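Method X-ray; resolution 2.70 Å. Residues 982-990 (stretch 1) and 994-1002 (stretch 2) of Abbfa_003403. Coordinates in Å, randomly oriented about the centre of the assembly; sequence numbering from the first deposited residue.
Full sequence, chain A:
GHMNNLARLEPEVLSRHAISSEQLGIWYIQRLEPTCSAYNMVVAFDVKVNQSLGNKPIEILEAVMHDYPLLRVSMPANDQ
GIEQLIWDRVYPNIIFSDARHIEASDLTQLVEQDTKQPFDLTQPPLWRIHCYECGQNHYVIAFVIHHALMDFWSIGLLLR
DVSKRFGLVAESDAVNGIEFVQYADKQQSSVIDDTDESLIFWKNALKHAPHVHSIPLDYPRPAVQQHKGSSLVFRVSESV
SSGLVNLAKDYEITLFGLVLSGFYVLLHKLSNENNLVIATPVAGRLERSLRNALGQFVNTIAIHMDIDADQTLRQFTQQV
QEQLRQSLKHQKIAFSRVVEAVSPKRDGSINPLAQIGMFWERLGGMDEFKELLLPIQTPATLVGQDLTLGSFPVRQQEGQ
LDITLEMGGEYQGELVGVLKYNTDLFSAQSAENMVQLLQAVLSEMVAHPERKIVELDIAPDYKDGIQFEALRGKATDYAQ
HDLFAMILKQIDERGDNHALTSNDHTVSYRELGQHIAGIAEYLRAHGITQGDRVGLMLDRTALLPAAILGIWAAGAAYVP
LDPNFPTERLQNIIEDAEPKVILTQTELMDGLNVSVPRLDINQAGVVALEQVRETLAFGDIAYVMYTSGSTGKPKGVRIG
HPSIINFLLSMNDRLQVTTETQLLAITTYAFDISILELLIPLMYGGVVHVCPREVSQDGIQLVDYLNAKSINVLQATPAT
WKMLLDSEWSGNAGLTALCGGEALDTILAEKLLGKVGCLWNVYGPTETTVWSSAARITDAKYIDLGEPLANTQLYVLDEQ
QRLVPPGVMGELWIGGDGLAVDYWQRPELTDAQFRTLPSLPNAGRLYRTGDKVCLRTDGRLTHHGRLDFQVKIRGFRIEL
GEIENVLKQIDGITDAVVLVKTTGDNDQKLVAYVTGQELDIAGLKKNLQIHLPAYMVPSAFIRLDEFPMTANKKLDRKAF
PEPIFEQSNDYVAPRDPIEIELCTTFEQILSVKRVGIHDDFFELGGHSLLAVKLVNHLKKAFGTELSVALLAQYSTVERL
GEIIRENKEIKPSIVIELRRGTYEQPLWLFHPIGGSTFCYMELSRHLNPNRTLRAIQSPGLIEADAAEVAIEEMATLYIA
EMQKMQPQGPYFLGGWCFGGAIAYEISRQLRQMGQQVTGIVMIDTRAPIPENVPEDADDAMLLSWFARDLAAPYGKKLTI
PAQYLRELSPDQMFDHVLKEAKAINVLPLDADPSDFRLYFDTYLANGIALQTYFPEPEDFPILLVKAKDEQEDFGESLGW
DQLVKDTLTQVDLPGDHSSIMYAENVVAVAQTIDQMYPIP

Stretch 1, residues 982-990: LCTTFEQIL
Stretch 2 994-1002: RVGIHDDFF

How do the two stretches lie together? Stretch 1, 982-990, is helical throughout, with phi/psi near -65/-43 through Q988, then -79/-28 at I989 and -99/-9 at L990. Stretch 2 is irregular: R994 and V995 are extended, a type I turn runs from G996 to D999, and F1001 adopts -56/-43. The CA atoms of C983 and V995, 5.9 Å apart, set the register, and 494 Å² is buried, both sides summed.

What fills the hollow between C983, F986 and E987? V995 (chi1 t) points toward the helix. Its CG1 lies 4.1 Å from F986 CB and 4.4 Å from C983 SG, while its CG2 meets E987 CG at 3.7 Å. C983 (m) also has I997 CG2 (I997 p, t) 4.2 Å from its SG. The CA-to-CB bond of E987 (m, t, chi3 4°) points sideways, but its end comes nearer, and V995 N donates a hydrogen bond to E987 OE2 at 3.3 Å.

How do the aromatic rings fit? F1001 (t, chi2 80°) packs among F986, I989 and L990, its CB 3.7 Å from F986 CE2. It sets its edge against the face of F986 (m, chi2 38°), centroids 5.3 Å apart and planes at 68°. F1001 CE1 then reaches L990 CD2 (L990 m, t) at 3.6 Å and I989 CG2 (I989 t, p) at 4.1 Å.

What shapes the loop? G996 N donates to D999 OD2 at 3.0 Å and D999 N to G996 O at 3.0 Å, bracing the turn.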

ATOM      1  N   LEU A 982       9.942  16.674  19.503  1.00 38.75           N
ATOM      2  CA  LEU A 982       9.973  16.244  18.107  1.00 29.44           C
ATOM      3  C   LEU A 982       9.843  17.432  17.152  1.00 30.66           C
ATOM      4  O   LEU A 982      10.506  17.470  16.121  1.00 36.50           O
ATOM      5  CB  LEU A 982       8.871  15.223  17.823  1.00 25.50           C
ATOM      6  CG  LEU A 982       9.001  13.905  18.594  1.00 30.12           C
ATOM      7  CD1 LEU A 982       7.737  13.027  18.444  1.00 22.75           C
ATOM      8  CD2 LEU A 982      10.269  13.167  18.151  1.00 29.31           C
ATOM      9  N   CYS A 983       9.002  18.406  17.488  1.00 22.86           N
ATOM     10  CA  CYS A 983       8.842  19.555  16.608  1.00 24.35           C
ATOM     11  C   CYS A 983      10.139  20.316  16.502  1.00 27.68           C
ATOM     12  O   CYS A 983      10.628  20.553  15.400  1.00 38.35           O
ATOM     13  CB  CYS A 983       7.735  20.492  17.085  1.00 26.77           C
ATOM     14  SG  CYS A 983       6.099  19.961  16.623  1.00 46.12           S
ATOM     15  N   THR A 984      10.703  20.691  17.644  1.00 26.61           N
ATOM     16  CA  THR A 984      12.013  21.329  17.646  1.00 31.12           C
ATOM     17  C   THR A 984      13.057  20.513  16.867  1.00 27.83           C
ATOM     18  O   THR A 984      13.877  21.069  16.150  1.00 23.44           O
ATOM     19  CB  THR A 984      12.494  21.550  19.061  1.00 19.55           C
ATOM     20  OG1 THR A 984      11.626  22.498  19.672  1.00 50.74           O
ATOM     21  CG2 THR A 984      13.856  22.137  19.051  1.00 29.24           C
ATOM     22  N   THR A 985      13.000  19.192  16.964  1.00 26.31           N
ATOM     23  CA  THR A 985      13.984  18.391  16.255  1.00 29.23           C
ATOM     24  C   THR A 985      13.716  18.403  14.748  1.00 29.31           C
ATOM     25  O   THR A 985      14.637  18.621  13.954  1.00 28.32           O
ATOM     26  CB  THR A 985      14.036  16.963  16.776  1.00 27.36           C
ATOM     27  OG1 THR A 985      14.431  16.985  18.152  1.00 43.83           O
ATOM     28  CG2 THR A 985      15.082  16.234  16.064  1.00 23.04           C
ATOM     29  N   PHE A 986      12.465  18.213  14.347  1.00 26.03           N
ATOM     30  CA  PHE A 986      12.115  18.380  12.933  1.00 19.66           C
ATOM     31  C   PHE A 986      12.547  19.734  12.385  1.00 25.79           C
ATOM     32  O   PHE A 986      13.137  19.783  11.296  1.00 25.39           O
ATOM     33  CB  PHE A 986      10.625  18.230  12.702  1.00 23.92           C
ATOM     34  CG  PHE A 986      10.169  16.813  12.558  1.00 21.03           C
ATOM     35  CD1 PHE A 986      10.735  15.804  13.342  1.00 16.39           C
ATOM     36  CD2 PHE A 986       9.140  16.494  11.669  1.00 15.18           C
ATOM     37  CE1 PHE A 986      10.291  14.483  13.233  1.00 21.78           C
ATOM     38  CE2 PHE A 986       8.692  15.187  11.550  1.00 15.48           C
ATOM     39  CZ  PHE A 986       9.258  14.175  12.338  1.00 19.17           C
ATOM     40  N   GLU A 987      12.262  20.815  13.121  1.00 17.02           N
ATOM     41  CA  GLU A 987      12.534  22.188  12.655  1.00 25.78           C
ATOM     42  C   GLU A 987      14.014  22.365  12.387  1.00 34.28           C
ATOM     43  O   GLU A 987      14.454  22.866  11.330  1.00 25.61           O
ATOM     44  CB  GLU A 987      12.100  23.233  13.687  1.00 24.22           C
ATOM     45  CG  GLU A 987      10.597  23.534  13.679  1.00 35.33           C
ATOM     46  CD  GLU A 987      10.159  24.452  14.830  1.00 54.41           C
ATOM     47  OE1 GLU A 987      11.010  24.950  15.620  1.00 61.84           O
ATOM     48  OE2 GLU A 987       8.934  24.679  14.938  1.00 55.18           O
ATOM     49  N   GLN A 988      14.783  21.892  13.365  1.00 35.81           N
ATOM     50  CA  GLN A 988      16.202  22.195  13.455  1.00 33.32           C
ATOM     51  C   GLN A 988      16.970  21.411  12.339  1.00 43.02           C
ATOM     52  O   GLN A 988      17.821  21.951  11.619  1.00 44.83           O
ATOM     53  CB  GLN A 988      16.793  21.808  14.785  1.00 55.51           C
ATOM     54  CG  GLN A 988      16.734  22.809  15.735  1.00 78.75           C
ATOM     55  CD  GLN A 988      18.073  23.176  16.285  1.00 96.98           C
ATOM     56  OE1 GLN A 988      19.103  22.451  16.245  1.00100.56           O
ATOM     57  NE2 GLN A 988      18.027  24.231  16.987  1.00112.23           N
ATOM     58  N   ILE A 989      16.568  20.156  12.134  1.00 28.54           N
ATOM     59  CA  ILE A 989      17.205  19.215  11.186  1.00 35.76           C
ATOM     60  C   ILE A 989      16.792  19.451   9.692  1.00 34.39           C
ATOM     61  O   ILE A 989      17.569  19.232   8.758  1.00 38.56           O
ATOM     62  CB  ILE A 989      16.863  17.754  11.622  1.00 39.08           C
ATOM     63  CG1 ILE A 989      17.747  16.726  10.953  1.00 38.69           C
ATOM     64  CG2 ILE A 989      15.459  17.407  11.263  1.00 46.39           C
ATOM     65  CD1 ILE A 989      19.145  16.830  11.402  1.00 56.28           C
ATOM     66  N   LEU A 990      15.588  19.980   9.491  1.00 29.77           N
ATOM     67  CA  LEU A 990      15.037  20.253   8.159  1.00 25.01           C
ATOM     68  C   LEU A 990      15.163  21.711   7.723  1.00 27.99           C
ATOM     69  O   LEU A 990      14.853  22.031   6.582  1.00 30.46           O
ATOM     70  CB  LEU A 990      13.550  19.902   8.102  1.00 18.08           C
ATOM     71  CG  LEU A 990      13.115  18.471   8.350  1.00 21.81           C
ATOM     72  CD1 LEU A 990      11.610  18.444   8.496  1.00 24.35           C
ATOM     73  CD2 LEU A 990      13.534  17.631   7.188  1.00 18.68           C
ATOM     74  N   ARG A 994       8.623  26.597  11.154  1.00 37.94           N
ATOM     75  CA  ARG A 994       7.537  26.212  12.071  1.00 28.66           C
ATOM     76  C   ARG A 994       6.815  24.934  11.649  1.00 31.39           C
ATOM     77  O   ARG A 994       6.196  24.873  10.593  1.00 42.52           O
ATOM     78  CB  ARG A 994       6.537  27.349  12.188  1.00 23.74           C
ATOM     79  CG  ARG A 994       5.428  27.119  13.195  1.00 41.60           C
ATOM     80  CD  ARG A 994       4.304  28.110  12.995  1.00 25.51           C
ATOM     81  NE  ARG A 994       4.643  29.464  13.399  1.00 27.12           N
ATOM     82  CZ  ARG A 994       4.328  30.552  12.699  1.00 37.90           C
ATOM     83  NH1 ARG A 994       3.715  30.414  11.541  1.00 38.22           N
ATOM     84  NH2 ARG A 994       4.637  31.771  13.138  1.00 31.03           N
ATOM     85  N   VAL A 995       6.906  23.907  12.482  1.00 33.69           N
ATOM     86  CA  VAL A 995       6.441  22.576  12.113  1.00 24.76           C
ATOM     87  C   VAL A 995       5.254  22.160  12.953  1.00 29.79           C
ATOM     88  O   VAL A 995       5.298  22.209  14.181  1.00 36.50           O
ATOM     89  CB  VAL A 995       7.562  21.521  12.264  1.00 20.15           C
ATOM     90  CG1 VAL A 995       7.004  20.117  12.272  1.00 16.84           C
ATOM     91  CG2 VAL A 995       8.597  21.670  11.147  1.00 30.89           C
ATOM     92  N   GLY A 996       4.186  21.757  12.279  1.00 25.76           N
ATOM     93  CA  GLY A 996       2.994  21.314  12.961  1.00 27.28           C
ATOM     94  C   GLY A 996       3.029  19.817  13.111  1.00 26.26           C
ATOM     95  O   GLY A 996       3.697  19.138  12.348  1.00 29.79           O
ATOM     96  N   ILE A 997       2.279  19.293  14.071  1.00 26.59           N
ATOM     97  CA  ILE A 997       2.348  17.875  14.382  1.00 23.51           C
ATOM     98  C   ILE A 997       1.797  16.963  13.274  1.00 28.08           C
ATOM     99  O   ILE A 997       1.922  15.748  13.370  1.00 44.87           O
ATOM    100  CB  ILE A 997       1.620  17.576  15.700  1.00 21.52           C
ATOM    101  CG1 ILE A 997       0.114  17.785  15.550  1.00 22.90           C
ATOM    102  CG2 ILE A 997       2.190  18.440  16.833  1.00 19.16           C
ATOM    103  CD1 ILE A 997      -0.657  17.431  16.795  1.00 23.26           C
ATOM    104  N   HIS A 998       1.224  17.534  12.217  1.00 28.27           N
ATOM    105  CA  HIS A 998       0.748  16.731  11.082  1.00 31.79           C
ATOM    106  C   HIS A 998       1.594  16.906   9.820  1.00 30.88           C
ATOM    107  O   HIS A 998       1.266  16.371   8.773  1.00 30.28           O
ATOM    108  CB  HIS A 998      -0.713  17.059  10.780  1.00 22.53           C
ATOM    109  CG  HIS A 998      -1.634  16.668  11.890  1.00 29.53           C
ATOM    110  ND1 HIS A 998      -2.631  17.494  12.367  1.00 26.27           N
ATOM    111  CD2 HIS A 998      -1.672  15.550  12.651  1.00 25.75           C
ATOM    112  CE1 HIS A 998      -3.256  16.893  13.363  1.00 27.77           C
ATOM    113  NE2 HIS A 998      -2.696  15.710  13.553  1.00 28.08           N
ATOM    114  N   ASP A 999       2.685  17.653   9.928  1.00 31.24           N
ATOM    115  CA  ASP A 999       3.597  17.821   8.807  1.00 30.05           C
ATOM    116  C   ASP A 999       4.459  16.595   8.682  1.00 28.97           C
ATOM    117  O   ASP A 999       5.018  16.118   9.667  1.00 38.26           O
ATOM    118  CB  ASP A 999       4.471  19.072   8.977  1.00 32.20           C
ATOM    119  CG  ASP A 999       3.672  20.360   8.839  1.00 36.96           C
ATOM    120  OD1 ASP A 999       2.545  20.301   8.294  1.00 36.94           O
ATOM    121  OD2 ASP A 999       4.164  21.423   9.270  1.00 40.81           O
ATOM    122  N   ASP A1000       4.563  16.094   7.458  1.00 30.35           N
ATOM    123  CA  ASP A1000       5.315  14.883   7.183  1.00 26.51           C
ATOM    124  C   ASP A1000       6.799  15.203   6.946  1.00 27.84           C
ATOM    125  O   ASP A1000       7.165  16.124   6.201  1.00 25.61           O
ATOM    126  CB  ASP A1000       4.699  14.154   5.991  1.00 20.04           C
ATOM    127  CG  ASP A1000       5.385  12.839   5.682  1.00 41.40           C
ATOM    128  OD1 ASP A1000       6.567  12.854   5.254  1.00 36.64           O
ATOM    129  OD2 ASP A1000       4.727  11.790   5.859  1.00 39.84           O
ATOM    130  N   PHE A1001       7.648  14.422   7.594  1.00 25.03           N
ATOM    131  CA  PHE A1001       9.074  14.665   7.579  1.00 23.53           C
ATOM    132  C   PHE A1001       9.618  14.721   6.163  1.00 32.80           C
ATOM    133  O   PHE A1001      10.405  15.598   5.837  1.00 34.65           O
ATOM    134  CB  PHE A1001       9.770  13.581   8.388  1.00 17.97           C
ATOM    135  CG  PHE A1001      11.250  13.667   8.379  1.00 23.62           C
ATOM    136  CD1 PHE A1001      11.914  14.563   9.215  1.00 29.42           C
ATOM    137  CD2 PHE A1001      11.993  12.822   7.563  1.00 28.26           C
ATOM    138  CE1 PHE A1001      13.307  14.643   9.219  1.00 17.82           C
ATOM    139  CE2 PHE A1001      13.389  12.882   7.561  1.00 30.36           C
ATOM    140  CZ  PHE A1001      14.041  13.791   8.388  1.00 26.77           C
ATOM    141  N   PHE A1002       9.175  13.803   5.312  1.00 33.41           N
ATOM    142  CA  PHE A1002       9.745  13.695   3.980  1.00 29.16           C
ATOM    143  C   PHE A1002       9.088  14.687   3.011  1.00 33.81           C
ATOM    144  O   PHE A1002       9.739  15.190   2.098  1.00 43.19           O
ATOM    145  CB  PHE A1002       9.629  12.250   3.469  1.00 29.43           C
ATOM    146  CG  PHE A1002      10.425  11.263   4.280  1.00 31.03           C
ATOM    147  CD1 PHE A1002      11.774  11.033   3.996  1.00 34.05           C
ATOM    148  CD2 PHE A1002       9.841  10.578   5.337  1.00 31.63           C
ATOM    149  CE1 PHE A1002      12.529  10.134   4.760  1.00 23.81           C
ATOM    150  CE2 PHE A1002      10.585   9.674   6.105  1.00 33.19           C
ATOM    151  CZ  PHE A1002      11.932   9.457   5.821  1.00 24.50           C
TER